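Local coordinates for glycerol-3-phosphate dehydrogenase [NAD(+)] (PDB 6IUY), which probably catalyses the NAD-dependent interconversion of dihydroxyacetone phosphate and glycerol 3-phosphate, its added phosphatase-like domain enabling direct conversion of dihydroxyacetone phosphate to glycerol, at residues L90-T95 / M158-D163; G125-L130 / Y196-I201; A271-A276 / P323-G328; S335-A340 / K361-A366; F584-T589 / L604-A609. All blocks are in the same frame, centred on the assembly; numbering follows the deposited sequence.

Following the chain from its N terminus, contacts 1 and 2 come first, both in the haloacid dehalogenase-like part, and they cross: 90-95 and 125-130 open before 158-163 and 196-201 answer them. Contact 1 ties the loop and first turn of helix 94-103 to a loop beyond strand 153-154; contact 2 joins strand 127-131 to the approach to strand 201-205, with centres about 33 Å apart. The remaining contacts follow in series. Contact 3 closes a 46-residue excursion between helix 266-282 and the run-up to strand 331-334. Contact 4 closes a 20-residue loop, pairing helices 337-342 and 356-366 in the same NAD-binding region. Contact 5 closes a 14-residue connection near the C terminus, tying helix 585-594 to helix 606-609.

Contact 1. Residues L90-T95 / M158-D163; sequences LNFTPT and MSWQLD
Trp160 pushes the six-membered end of its indole between Phe92 and Pro94, and these three residues account for most of the surface the segments bury against each other. CH2 is the leading atom: it lies 3.8 Å from Phe92 CE2 and 3.7 Å from Pro94 N. One atom further round the ring, Trp160 CZ3 meets Pro94 CD at 3.8 Å, so the start of helix 94-103 lies obliquely against the six-membered ring. Phe92 reaches across because its CG stands anti to the backbone N (chi1 162°), which carries the CD2-CE2 side of the phenyl ring to the tryptophan. The two aromatic rings meet obliquely rather than as a stack. Met158 CE sits over the outer part of one indole face, 3.1 Å above the plane, and also approaches Phe92 CE2 at 4.1 Å. Glu137 takes the backbone N-H of Met158 and, weakly, the indole N-H, while Met59 packs on Phe92. The helices around 90-95 are inserted after the first strand of the haloacid dehalogenase-like core, consistent with the cap of phosphoserine phosphatase-type members, whereas 158-163 belongs to a loop following edge strand 153-154. Apart from the proline nitrogen, what meets is carbon, and no polar bond joins the segments; the match therefore depends on shape and apolar contact rather than on bond direction.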
# COMPACT_ATOMS: atom_id res chain seq x y z
N LEU A 90 -1.95 59.35 -26.60
CA LEU A 90 -0.80 58.62 -27.14
C LEU A 90 -0.27 58.99 -28.55
O LEU A 90 0.12 60.14 -28.82
CB LEU A 90 -1.11 57.11 -27.12
CG LEU A 90 -2.39 56.58 -27.77
CD1 LEU A 90 -3.07 57.59 -28.70
CD2 LEU A 90 -2.06 55.32 -28.53
N ASN A 91 -0.29 57.98 -29.42
CA ASN A 91 0.66 57.81 -30.51
C ASN A 91 1.99 57.35 -29.89
O ASN A 91 3.03 57.99 -30.05
CB ASN A 91 0.83 59.09 -31.32
CG ASN A 91 0.85 58.82 -32.82
OD1 ASN A 91 0.81 57.66 -33.26
ND2 ASN A 91 0.91 59.88 -33.61
N PHE A 92 1.91 56.22 -29.18
CA PHE A 92 2.94 55.71 -28.26
C PHE A 92 3.25 54.24 -28.59
O PHE A 92 2.36 53.47 -28.96
CB PHE A 92 2.46 55.89 -26.81
CG PHE A 92 3.19 55.05 -25.78
CD1 PHE A 92 4.29 55.55 -25.10
CD2 PHE A 92 2.73 53.79 -25.43
CE1 PHE A 92 4.95 54.80 -24.13
CE2 PHE A 92 3.38 53.02 -24.45
CZ PHE A 92 4.50 53.53 -23.81
N THR A 93 4.52 53.85 -28.46
CA THR A 93 5.02 52.62 -29.06
C THR A 93 5.72 51.69 -28.05
O THR A 93 6.32 52.15 -27.08
CB THR A 93 5.99 52.96 -30.22
OG1 THR A 93 5.94 51.94 -31.23
CG2 THR A 93 7.41 53.14 -29.72
N PRO A 94 5.64 50.36 -28.28
CA PRO A 94 6.12 49.33 -27.35
C PRO A 94 7.57 49.54 -26.91
O PRO A 94 7.91 49.31 -25.75
CB PRO A 94 5.98 48.04 -28.15
CG PRO A 94 5.93 48.47 -29.57
CD PRO A 94 5.19 49.77 -29.54
N THR A 95 8.41 49.96 -27.85
CA THR A 95 9.80 50.25 -27.51
C THR A 95 9.85 51.32 -26.41
O THR A 95 10.78 51.35 -25.61
CB THR A 95 10.60 50.70 -28.75
OG1 THR A 95 11.46 51.79 -28.41
CG2 THR A 95 9.67 51.13 -29.86
N MET A 158 -2.99 47.30 -21.40
CA MET A 158 -3.31 48.34 -22.36
C MET A 158 -3.85 47.63 -23.58
O MET A 158 -3.61 46.43 -23.75
CB MET A 158 -2.08 49.19 -22.70
CG MET A 158 -1.53 50.01 -21.57
SD MET A 158 0.09 50.70 -22.00
CE MET A 158 -0.20 51.09 -23.72
N SER A 159 -4.58 48.34 -24.43
CA SER A 159 -5.09 47.73 -25.65
C SER A 159 -4.03 47.83 -26.75
O SER A 159 -3.81 48.89 -27.33
CB SER A 159 -6.40 48.39 -26.09
OG SER A 159 -7.29 48.50 -24.99
N TRP A 160 -3.35 46.73 -27.00
CA TRP A 160 -2.30 46.71 -28.00
C TRP A 160 -2.81 46.04 -29.26
O TRP A 160 -3.45 45.00 -29.21
CB TRP A 160 -1.05 45.98 -27.50
CG TRP A 160 -0.25 46.73 -26.49
CD1 TRP A 160 -0.19 46.51 -25.15
CD2 TRP A 160 0.62 47.85 -26.75
NE1 TRP A 160 0.65 47.41 -24.55
CE2 TRP A 160 1.16 48.24 -25.51
CE3 TRP A 160 0.97 48.55 -27.91
CZ2 TRP A 160 2.06 49.31 -25.40
CZ3 TRP A 160 1.85 49.61 -27.79
CH2 TRP A 160 2.39 49.98 -26.55
N GLN A 161 -2.52 46.64 -30.41
CA GLN A 161 -2.63 45.90 -31.65
C GLN A 161 -1.54 44.83 -31.56
O GLN A 161 -0.49 45.09 -30.98
CB GLN A 161 -2.45 46.82 -32.85
CG GLN A 161 -2.63 46.13 -34.18
CD GLN A 161 -2.17 47.00 -35.32
OE1 GLN A 161 -2.14 48.23 -35.21
NE2 GLN A 161 -1.80 46.37 -36.43
N LEU A 162 -1.78 43.63 -32.09
CA LEU A 162 -0.86 42.52 -31.84
C LEU A 162 -0.19 41.89 -33.06
O LEU A 162 0.94 41.46 -32.97
CB LEU A 162 -1.56 41.41 -31.06
CG LEU A 162 -1.63 41.58 -29.54
CD1 LEU A 162 -1.92 40.24 -28.88
CD2 LEU A 162 -0.35 42.19 -28.98
N ASP A 163 -0.91 41.83 -34.18
CA ASP A 163 -0.52 41.09 -35.40
C ASP A 163 -0.47 39.57 -35.16
O ASP A 163 -1.36 39.02 -34.50
CB ASP A 163 0.82 41.63 -36.02
CG ASP A 163 2.13 41.10 -35.34
OD1 ASP A 163 2.16 40.00 -34.77
OD2 ASP A 163 3.14 41.82 -35.43

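Contact 2. Residues G125-L130 / Y196-I201; sequences GVEVFL and YPYNNI
In the haloacid dehalogenase-like domain, Phe129 and Glu127 of strand 127-131 meet Tyr196 and Tyr198 of the loop entering strand 201-205, the two strands flanking strand 37-40, which leads to the magnesium-binding Asp41. Phe129 points its edge at the face of Tyr196 in an offset edge-to-face pair, the centroids 5.7 Å apart and the planes inclined at 65°. With CG opposite its carbonyl carbon (chi1 -64°), the phenyl ring is sent to the tyrosines. The foremost atom is Phe129 CZ, 3.6 Å from Tyr196 CE2. The other side of the phenyl edge touches the second tyrosine more loosely, Phe129 CE2 lying 4.2 Å from Tyr198 CE2. A water connects the polar ends: it donates to Glu127 OE1 at 2.7 Å and accepts from Tyr196 OH at 2.8 Å. Tyr198 OH adds a weak, less certain bond to the same OE1. The other carboxylate oxygen, OE2, is held by Asn152. Tyr196 CB lies over the outer part of one face of the Tyr198 ring. With an alanine in place of Tyr196, the edge of Phe129 would probably lose the ring face it rests on and the water one of its anchors. Ile192 and Cys39 both touch Phe129, which thus lies between helix 184-195 and strand 37-40, while Tyr198 rests on Ala37 of that strand.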
# COMPACT_ATOMS: atom_id res chain seq x y z
N GLY A 125 2.97 30.38 3.88
CA GLY A 125 1.88 29.85 3.07
C GLY A 125 0.67 30.73 2.86
O GLY A 125 -0.35 30.27 2.36
N VAL A 126 0.74 32.00 3.25
CA VAL A 126 -0.32 32.94 2.87
C VAL A 126 -0.14 33.28 1.39
O VAL A 126 0.94 33.67 0.98
CB VAL A 126 -0.29 34.21 3.73
CG1 VAL A 126 -1.35 35.22 3.27
CG2 VAL A 126 -0.53 33.86 5.18
N GLU A 127 -1.18 33.10 0.57
CA GLU A 127 -1.04 33.47 -0.84
C GLU A 127 -1.23 34.97 -1.04
O GLU A 127 -2.13 35.59 -0.46
CB GLU A 127 -2.03 32.71 -1.74
CG GLU A 127 -1.37 31.49 -2.42
CD GLU A 127 -1.24 31.64 -3.93
OE1 GLU A 127 -2.25 31.44 -4.62
OE2 GLU A 127 -0.12 31.95 -4.43
N VAL A 128 -0.37 35.54 -1.87
CA VAL A 128 -0.35 36.97 -2.10
C VAL A 128 -0.79 37.29 -3.53
O VAL A 128 -0.34 36.66 -4.50
CB VAL A 128 1.05 37.56 -1.83
CG1 VAL A 128 1.18 38.97 -2.43
CG2 VAL A 128 1.32 37.56 -0.32
N PHE A 129 -1.70 38.25 -3.64
CA PHE A 129 -2.17 38.75 -4.93
C PHE A 129 -1.92 40.25 -5.09
O PHE A 129 -1.99 41.02 -4.13
CB PHE A 129 -3.66 38.48 -5.10
CG PHE A 129 -4.02 37.04 -5.14
CD1 PHE A 129 -4.17 36.39 -6.35
CD2 PHE A 129 -4.24 36.34 -3.96
CE1 PHE A 129 -4.52 35.06 -6.40
CE2 PHE A 129 -4.59 35.01 -4.00
CZ PHE A 129 -4.73 34.36 -5.22
N LEU A 130 -1.63 40.65 -6.32
CA LEU A 130 -1.77 42.03 -6.72
C LEU A 130 -3.11 42.22 -7.43
O LEU A 130 -3.45 41.46 -8.34
CB LEU A 130 -0.61 42.45 -7.62
CG LEU A 130 0.78 42.19 -7.05
CD1 LEU A 130 1.86 42.57 -8.04
CD2 LEU A 130 0.96 42.96 -5.77
N TYR A 196 -9.96 29.09 -5.18
CA TYR A 196 -9.09 28.56 -4.14
C TYR A 196 -9.86 28.25 -2.87
O TYR A 196 -10.94 28.78 -2.64
CB TYR A 196 -7.96 29.53 -3.82
CG TYR A 196 -7.06 29.94 -4.98
CD1 TYR A 196 -5.94 29.19 -5.32
CD2 TYR A 196 -7.29 31.13 -5.68
CE1 TYR A 196 -5.10 29.58 -6.35
CE2 TYR A 196 -6.46 31.53 -6.72
CZ TYR A 196 -5.36 30.75 -7.05
OH TYR A 196 -4.52 31.14 -8.07
N PRO A 197 -9.28 27.38 -2.03
CA PRO A 197 -9.90 27.00 -0.76
C PRO A 197 -9.68 28.06 0.32
O PRO A 197 -9.57 27.72 1.50
CB PRO A 197 -9.19 25.71 -0.40
CG PRO A 197 -7.83 25.84 -1.04
CD PRO A 197 -8.02 26.66 -2.28
N TYR A 198 -9.64 29.33 -0.07
CA TYR A 198 -9.33 30.42 0.86
C TYR A 198 -10.61 30.93 1.48
O TYR A 198 -11.60 31.09 0.78
CB TYR A 198 -8.60 31.56 0.16
CG TYR A 198 -7.30 31.14 -0.48
CD1 TYR A 198 -6.58 30.07 0.03
CD2 TYR A 198 -6.79 31.81 -1.59
CE1 TYR A 198 -5.40 29.66 -0.53
CE2 TYR A 198 -5.60 31.41 -2.17
CZ TYR A 198 -4.91 30.33 -1.63
OH TYR A 198 -3.72 29.91 -2.19
N ASN A 199 -10.60 31.20 2.78
CA ASN A 199 -11.80 31.68 3.45
C ASN A 199 -11.63 33.10 3.99
O ASN A 199 -12.55 33.92 3.91
CB ASN A 199 -12.20 30.72 4.57
CG ASN A 199 -12.65 29.36 4.04
OD1 ASN A 199 -13.57 29.28 3.22
ND2 ASN A 199 -11.99 28.30 4.49
N ASN A 200 -10.46 33.40 4.53
CA ASN A 200 -10.13 34.75 4.96
C ASN A 200 -9.22 35.44 3.97
O ASN A 200 -8.05 35.10 3.87
CB ASN A 200 -9.48 34.73 6.34
CG ASN A 200 -10.26 33.92 7.34
OD1 ASN A 200 -11.50 33.95 7.34
ND2 ASN A 200 -9.56 33.17 8.18
N ILE A 201 -9.77 36.42 3.24
CA ILE A 201 -9.00 37.18 2.26
C ILE A 201 -8.98 38.67 2.64
O ILE A 201 -10.02 39.27 2.90
CB ILE A 201 -9.59 37.03 0.83
CG1 ILE A 201 -9.80 35.55 0.49
CG2 ILE A 201 -8.68 37.68 -0.19
CD1 ILE A 201 -10.63 35.32 -0.75
O HOH W 1 -1.81 31.01 -7.29

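Contact 3. Residues A271-A276 / P323-G328; sequences AVRMVA and PGIDLG
Residues 271-276 of helix 266-282 pass beside the loop 323-328, the backbones coming closest at Arg273 and Leu327, whose CA atoms are 4.8 Å apart. Arg273 carries the contact. The first torsion (172°) swings its CG away from the backbone N and the chain stays extended to NE, so the aliphatic part lies across Ile325 at about a right angle, with CD 3.7 Å from Ile325 CG2. NE then donates to Asp326 O at 2.9 Å; the N-H points fairly straight at the oxygen (156°) and the acceptor lies nearly in the guanidinium plane, although the donor is tilted 34° from the carbonyl plane. The Asp326 carboxylate does not touch the guanidinium directly. Instead a water bridges them, accepting from Arg273 NH2 and donating to Asp326 OD2, both at 3.2 Å. A second water donates to Arg273 O and accepts weakly from Gly328 N, adding a backbone link. Further in, Val272 CG1 meets Leu327 CD1 at 4.4 Å, and both residues face strand 293-297 through Val294 and Met296. A leucine in place of Arg273 would probably leave Asp326 O without its arginine donor and Glu419, which forms a salt bridge with NH1, without its charged mate. Helix 266-282 follows a GxGxxA pattern consistent with the Rossmann-type dinucleotide fold, and Ala268 near its start binds NAD. One arginine thus couples this helix both to the loop before strand 331-334 and to Glu419, sharing its N-H groups among a carbonyl, a water and a carboxylate.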
# COMPACT_ATOMS: atom_id res chain seq x y z
N ALA A 271 13.01 14.49 17.49
CA ALA A 271 12.01 15.36 16.92
C ALA A 271 12.29 16.85 17.26
O ALA A 271 12.36 17.72 16.36
CB ALA A 271 10.62 14.94 17.39
N VAL A 272 12.46 17.17 18.55
CA VAL A 272 12.70 18.57 18.94
C VAL A 272 13.95 19.10 18.29
O VAL A 272 14.08 20.30 18.04
CB VAL A 272 12.80 18.74 20.48
CG1 VAL A 272 14.22 18.56 20.93
CG2 VAL A 272 12.32 20.12 20.88
N ARG A 273 14.90 18.21 17.99
CA ARG A 273 16.15 18.62 17.35
C ARG A 273 15.91 19.10 15.92
O ARG A 273 16.56 20.07 15.46
CB ARG A 273 17.14 17.45 17.34
CG ARG A 273 18.39 17.73 16.53
CD ARG A 273 19.39 16.59 16.56
NE ARG A 273 20.72 17.08 16.16
CZ ARG A 273 21.21 17.03 14.92
NH1 ARG A 273 20.49 16.49 13.94
NH2 ARG A 273 22.41 17.52 14.65
N MET A 274 15.01 18.42 15.22
CA MET A 274 14.66 18.79 13.85
C MET A 274 13.80 20.05 13.84
O MET A 274 14.02 20.96 13.06
CB MET A 274 13.90 17.66 13.15
CG MET A 274 14.65 16.33 13.07
SD MET A 274 13.81 15.23 11.89
CE MET A 274 12.45 14.57 12.84
N VAL A 275 12.82 20.07 14.73
CA VAL A 275 11.95 21.22 14.95
C VAL A 275 12.74 22.47 15.34
O VAL A 275 12.49 23.58 14.84
CB VAL A 275 10.93 20.85 16.01
CG1 VAL A 275 10.44 22.06 16.77
CG2 VAL A 275 9.82 20.02 15.37
N ALA A 276 13.73 22.28 16.20
CA ALA A 276 14.57 23.40 16.58
C ALA A 276 15.40 23.93 15.40
O ALA A 276 15.63 25.13 15.31
CB ALA A 276 15.48 23.00 17.76
N PRO A 323 21.78 9.98 24.01
CA PRO A 323 23.18 10.31 24.29
C PRO A 323 24.01 10.59 23.05
O PRO A 323 23.85 9.93 22.03
CB PRO A 323 23.72 9.06 25.01
CG PRO A 323 22.71 7.97 24.76
CD PRO A 323 21.40 8.62 24.47
N GLY A 324 24.91 11.57 23.15
CA GLY A 324 25.80 11.91 22.08
C GLY A 324 25.20 12.79 21.01
O GLY A 324 25.88 13.17 20.07
N ILE A 325 23.91 13.10 21.13
CA ILE A 325 23.24 13.93 20.14
C ILE A 325 23.02 15.36 20.66
O ILE A 325 22.46 15.59 21.74
CB ILE A 325 21.87 13.34 19.71
CG1 ILE A 325 22.01 11.89 19.25
CG2 ILE A 325 21.25 14.19 18.59
CD1 ILE A 325 22.88 11.74 18.00
N ASP A 326 23.48 16.31 19.86
CA ASP A 326 23.33 17.72 20.17
C ASP A 326 21.95 18.20 19.75
O ASP A 326 21.68 18.34 18.57
CB ASP A 326 24.42 18.53 19.45
CG ASP A 326 24.42 20.01 19.86
OD1 ASP A 326 25.28 20.42 20.69
OD2 ASP A 326 23.57 20.77 19.35
N LEU A 327 21.06 18.42 20.72
CA LEU A 327 19.83 19.15 20.45
C LEU A 327 20.38 20.54 20.29
O LEU A 327 21.36 20.87 20.98
CB LEU A 327 18.81 19.04 21.58
CG LEU A 327 18.79 17.68 22.29
CD1 LEU A 327 17.73 17.66 23.34
CD2 LEU A 327 18.55 16.56 21.29
N GLY A 328 19.86 21.36 19.39
CA GLY A 328 20.53 22.64 19.17
C GLY A 328 20.66 23.58 20.38
O GLY A 328 20.25 23.28 21.52
O HOH W 2 18.53 21.62 16.43
O HOH W 3 23.47 20.08 16.26

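Contact 4. Residues S335-A340 / K361-A366; sequences SDLIEA and KQLAAA
Two helices of the Rossmann-type NAD-binding domain meet here, Leu337 and Ile338 from the start of helix 337-342 packing on Gln362, Leu363 and Ala366 of helix 356-366. The first helix lies in the beta-alpha-beta crossover from edge strand 331-334 to strand 346-349. Leu363 CD2 is the shared atom: it comes 3.8 Å from Leu337 CG and 4.0 Å from Ile338 CD1. Leu337 holds CG opposite its backbone N (chi1 173°), sending its methyls toward Leu363. The two leucine side chains cross at about a right angle, while Ile338 and Leu363 pass each other in opposite directions. Ile338 CD1 also presses on Ala366 CB at 3.5 Å, tighter than usual carbon packing. At the other end, Leu337 CD2 lies 3.7 Å from Gln362 OE1, an apolar methyl against an amide oxygen. Helix 337-342 is secured at its start by Asp336, an N-cap whose OD2 accepts from Glu339 N at 3.0 Å through its anti lone pair. The Gln362 side chain is about 7 Å from the bound NAD at the nearest atoms. Leu337 leans on Trp297 and Ala340 on Thr295 of strand 293-297, whereas Leu363 and Ala364 continue to Leu400 and Ile399 of helix 392-400.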
# COMPACT_ATOMS: atom_id res chain seq x y z
N SER A 335 10.83 21.14 33.65
CA SER A 335 10.13 20.01 34.23
C SER A 335 8.71 20.34 34.61
O SER A 335 7.98 19.46 35.06
CB SER A 335 10.85 19.52 35.48
OG SER A 335 10.69 20.48 36.51
N ASP A 336 8.31 21.60 34.47
CA ASP A 336 6.94 21.95 34.82
C ASP A 336 6.06 21.95 33.59
O ASP A 336 6.29 22.71 32.66
CB ASP A 336 6.86 23.32 35.51
CG ASP A 336 5.54 23.53 36.19
OD1 ASP A 336 5.43 23.23 37.39
OD2 ASP A 336 4.59 23.97 35.52
N LEU A 337 5.04 21.10 33.60
CA LEU A 337 4.25 20.83 32.42
C LEU A 337 3.39 22.03 32.05
O LEU A 337 3.29 22.39 30.88
CB LEU A 337 3.37 19.60 32.65
CG LEU A 337 2.37 19.31 31.53
CD1 LEU A 337 3.07 19.04 30.19
CD2 LEU A 337 1.46 18.18 31.90
N ILE A 338 2.77 22.66 33.05
CA ILE A 338 1.94 23.84 32.82
C ILE A 338 2.78 24.98 32.27
O ILE A 338 2.42 25.64 31.30
CB ILE A 338 1.23 24.30 34.11
CG1 ILE A 338 0.42 23.14 34.70
CG2 ILE A 338 0.33 25.52 33.83
CD1 ILE A 338 -0.47 22.47 33.66
N GLU A 339 3.93 25.21 32.88
CA GLU A 339 4.76 26.32 32.45
C GLU A 339 5.29 26.08 31.03
O GLU A 339 5.41 27.04 30.25
CB GLU A 339 5.91 26.54 33.43
CG GLU A 339 6.90 27.60 32.99
CD GLU A 339 8.32 27.06 32.85
OE1 GLU A 339 8.81 26.43 33.82
OE2 GLU A 339 8.93 27.24 31.77
N ALA A 340 5.60 24.83 30.69
CA ALA A 340 6.10 24.50 29.36
C ALA A 340 5.07 24.84 28.29
O ALA A 340 5.40 25.27 27.18
CB ALA A 340 6.47 23.00 29.27
N LYS A 361 -5.38 15.35 30.94
CA LYS A 361 -6.20 15.72 32.08
C LYS A 361 -5.58 16.87 32.90
O LYS A 361 -6.29 17.75 33.36
CB LYS A 361 -6.46 14.52 32.99
CG LYS A 361 -7.63 13.63 32.59
CD LYS A 361 -7.87 12.55 33.68
CE LYS A 361 -6.55 11.88 34.10
NZ LYS A 361 -6.66 10.87 35.20
N GLN A 362 -4.26 16.84 33.11
CA GLN A 362 -3.56 17.90 33.83
C GLN A 362 -3.68 19.22 33.10
O GLN A 362 -3.95 20.24 33.71
CB GLN A 362 -2.08 17.59 34.03
CG GLN A 362 -1.75 16.52 35.06
CD GLN A 362 -0.24 16.28 35.18
OE1 GLN A 362 0.55 17.22 35.32
NE2 GLN A 362 0.16 15.01 35.12
N LEU A 363 -3.43 19.21 31.79
CA LEU A 363 -3.50 20.43 30.99
C LEU A 363 -4.92 21.02 30.91
O LEU A 363 -5.07 22.24 30.81
CB LEU A 363 -2.98 20.18 29.57
CG LEU A 363 -1.49 19.87 29.44
CD1 LEU A 363 -1.18 19.47 28.01
CD2 LEU A 363 -0.63 21.05 29.88
N ALA A 364 -5.93 20.16 30.92
CA ALA A 364 -7.33 20.58 30.88
C ALA A 364 -7.67 21.37 32.15
O ALA A 364 -8.07 22.54 32.08
CB ALA A 364 -8.26 19.37 30.74
N ALA A 365 -7.53 20.69 33.29
CA ALA A 365 -7.68 21.26 34.63
C ALA A 365 -6.99 22.61 34.79
O ALA A 365 -7.53 23.49 35.44
CB ALA A 365 -7.13 20.28 35.67
N ALA A 366 -5.81 22.79 34.21
CA ALA A 366 -5.09 24.06 34.31
C ALA A 366 -5.65 25.15 33.41
O ALA A 366 -5.34 26.33 33.59
CB ALA A 366 -3.62 23.87 34.01

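Contact 5. Residues F584-T589 / L604-A609; sequences FPLFTT and LRYRVA
Tyr606 and Ala609 form the close side of this contact, set against Leu586 and Thr589 of helix 585-594. The backbones nearly meet: the CA atoms of Leu586 and Tyr606 are 5.1 Å apart, and Tyr606 CB lies 3.9 Å from Leu586 CA. A turn further along, Thr589 CB and Ala609 CB touch at 3.7 Å. Leu586 CD1 flanks the base of the tyrosine, 4.1 Å from its CB, and Pro585 CB lies 3.7 Å from Tyr606 O. The ring of Tyr606 starts out between its own backbone N and carbonyl carbon (chi1 47°), a crowded position that turns it alongside helix 585-594. That helix belongs to the helical C-terminal part of the dehydrogenase, where Glu494 of helix 481-502 takes the backbone N-H groups of Leu586 and Phe587; segment 604-609 adds a single short turn, in which Arg605 O accepts from both Val608 N and Ala609 N. The proline meets the ring itself more loosely, Pro585 CG lying 4.3 Å from Tyr606 CD1. Arg607 marks the solvent side, exposed and directing its CB away from the helix. Its guanidinium nevertheless folds back beneath the tyrosine hydroxyl, with Tyr606 OH 3.6 Å above the centre of the guanidinium plane. The same hydroxyl is hydrogen-bonded to Glu423 of the second subunit, so the polar end of Tyr606 lies at the dimer interface.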
# COMPACT_ATOMS: atom_id res chain seq x y z
N PHE A 584 -9.69 -11.26 13.60
CA PHE A 584 -8.31 -10.81 13.53
C PHE A 584 -7.45 -11.87 14.16
O PHE A 584 -6.98 -11.72 15.29
CB PHE A 584 -8.14 -9.45 14.22
CG PHE A 584 -8.97 -8.33 13.60
CD1 PHE A 584 -10.25 -8.05 14.08
CD2 PHE A 584 -8.47 -7.56 12.57
CE1 PHE A 584 -11.02 -7.02 13.52
CE2 PHE A 584 -9.23 -6.53 12.01
CZ PHE A 584 -10.50 -6.26 12.48
N PRO A 585 -7.25 -12.97 13.44
CA PRO A 585 -6.56 -14.13 14.03
C PRO A 585 -5.12 -13.81 14.45
O PRO A 585 -4.72 -14.27 15.50
CB PRO A 585 -6.60 -15.18 12.92
CG PRO A 585 -6.80 -14.40 11.66
CD PRO A 585 -7.66 -13.23 12.05
N LEU A 586 -4.36 -13.04 13.68
CA LEU A 586 -2.96 -12.84 14.07
C LEU A 586 -2.88 -11.96 15.31
O LEU A 586 -2.11 -12.26 16.23
CB LEU A 586 -2.13 -12.24 12.93
CG LEU A 586 -0.65 -11.95 13.27
CD1 LEU A 586 0.14 -13.22 13.57
CD2 LEU A 586 0.01 -11.18 12.15
N PHE A 587 -3.65 -10.87 15.35
CA PHE A 587 -3.70 -10.00 16.53
C PHE A 587 -4.02 -10.85 17.76
O PHE A 587 -3.43 -10.69 18.82
CB PHE A 587 -4.75 -8.90 16.38
CG PHE A 587 -4.36 -7.80 15.44
CD1 PHE A 587 -3.13 -7.78 14.83
CD2 PHE A 587 -5.24 -6.76 15.18
CE1 PHE A 587 -2.78 -6.74 13.97
CE2 PHE A 587 -4.90 -5.73 14.33
CZ PHE A 587 -3.67 -5.72 13.72
N THR A 588 -4.95 -11.78 17.59
CA THR A 588 -5.41 -12.56 18.71
C THR A 588 -4.38 -13.59 19.17
O THR A 588 -4.19 -13.77 20.38
CB THR A 588 -6.72 -13.28 18.39
OG1 THR A 588 -7.77 -12.32 18.30
CG2 THR A 588 -7.07 -14.30 19.48
N THR A 589 -3.72 -14.27 18.24
CA THR A 589 -2.77 -15.28 18.71
C THR A 589 -1.51 -14.61 19.26
O THR A 589 -0.88 -15.16 20.15
CB THR A 589 -2.41 -16.34 17.63
OG1 THR A 589 -1.09 -16.11 17.12
CG2 THR A 589 -3.40 -16.37 16.51
N LEU A 604 3.07 -18.83 13.44
CA LEU A 604 2.76 -18.90 12.01
C LEU A 604 1.46 -19.67 11.78
O LEU A 604 1.01 -19.80 10.65
CB LEU A 604 3.90 -19.55 11.23
CG LEU A 604 5.29 -18.90 11.40
CD1 LEU A 604 6.38 -19.83 10.86
CD2 LEU A 604 5.33 -17.55 10.71
N ARG A 605 0.85 -20.16 12.86
CA ARG A 605 -0.39 -20.93 12.77
C ARG A 605 -1.57 -20.14 13.32
O ARG A 605 -2.43 -20.70 14.01
CB ARG A 605 -0.27 -22.25 13.53
CG ARG A 605 0.58 -23.32 12.83
CD ARG A 605 -0.30 -24.25 11.99
NE ARG A 605 0.43 -25.45 11.59
CZ ARG A 605 0.62 -26.53 12.36
NH1 ARG A 605 0.13 -26.57 13.60
NH2 ARG A 605 1.30 -27.56 11.89
N TYR A 606 -1.61 -18.85 13.00
CA TYR A 606 -2.61 -17.94 13.56
C TYR A 606 -4.06 -18.33 13.23
O TYR A 606 -4.93 -18.25 14.10
CB TYR A 606 -2.32 -16.52 13.09
CG TYR A 606 -2.05 -16.41 11.61
CD1 TYR A 606 -3.08 -16.27 10.69
CD2 TYR A 606 -0.75 -16.46 11.13
CE1 TYR A 606 -2.83 -16.16 9.33
CE2 TYR A 606 -0.48 -16.36 9.77
CZ TYR A 606 -1.52 -16.21 8.88
OH TYR A 606 -1.24 -16.10 7.53
N ARG A 607 -4.33 -18.73 11.98
CA ARG A 607 -5.67 -19.18 11.57
C ARG A 607 -6.21 -20.24 12.53
O ARG A 607 -7.42 -20.37 12.73
CB ARG A 607 -5.64 -19.74 10.14
CG ARG A 607 -5.93 -18.72 9.04
CD ARG A 607 -5.03 -18.95 7.81
NE ARG A 607 -4.89 -17.72 7.03
CZ ARG A 607 -4.15 -17.60 5.92
NH1 ARG A 607 -3.47 -18.65 5.44
NH2 ARG A 607 -4.08 -16.43 5.29
N VAL A 608 -5.30 -20.98 13.15
CA VAL A 608 -5.67 -22.06 14.05
C VAL A 608 -5.50 -21.70 15.52
O VAL A 608 -6.31 -22.06 16.37
CB VAL A 608 -4.84 -23.32 13.76
CG1 VAL A 608 -5.08 -24.37 14.83
CG2 VAL A 608 -5.16 -23.86 12.37
N ALA A 609 -4.41 -20.98 15.81
CA ALA A 609 -4.07 -20.62 17.18
C ALA A 609 -5.07 -19.62 17.80
O ALA A 609 -5.15 -19.49 19.03
CB ALA A 609 -2.67 -20.05 17.23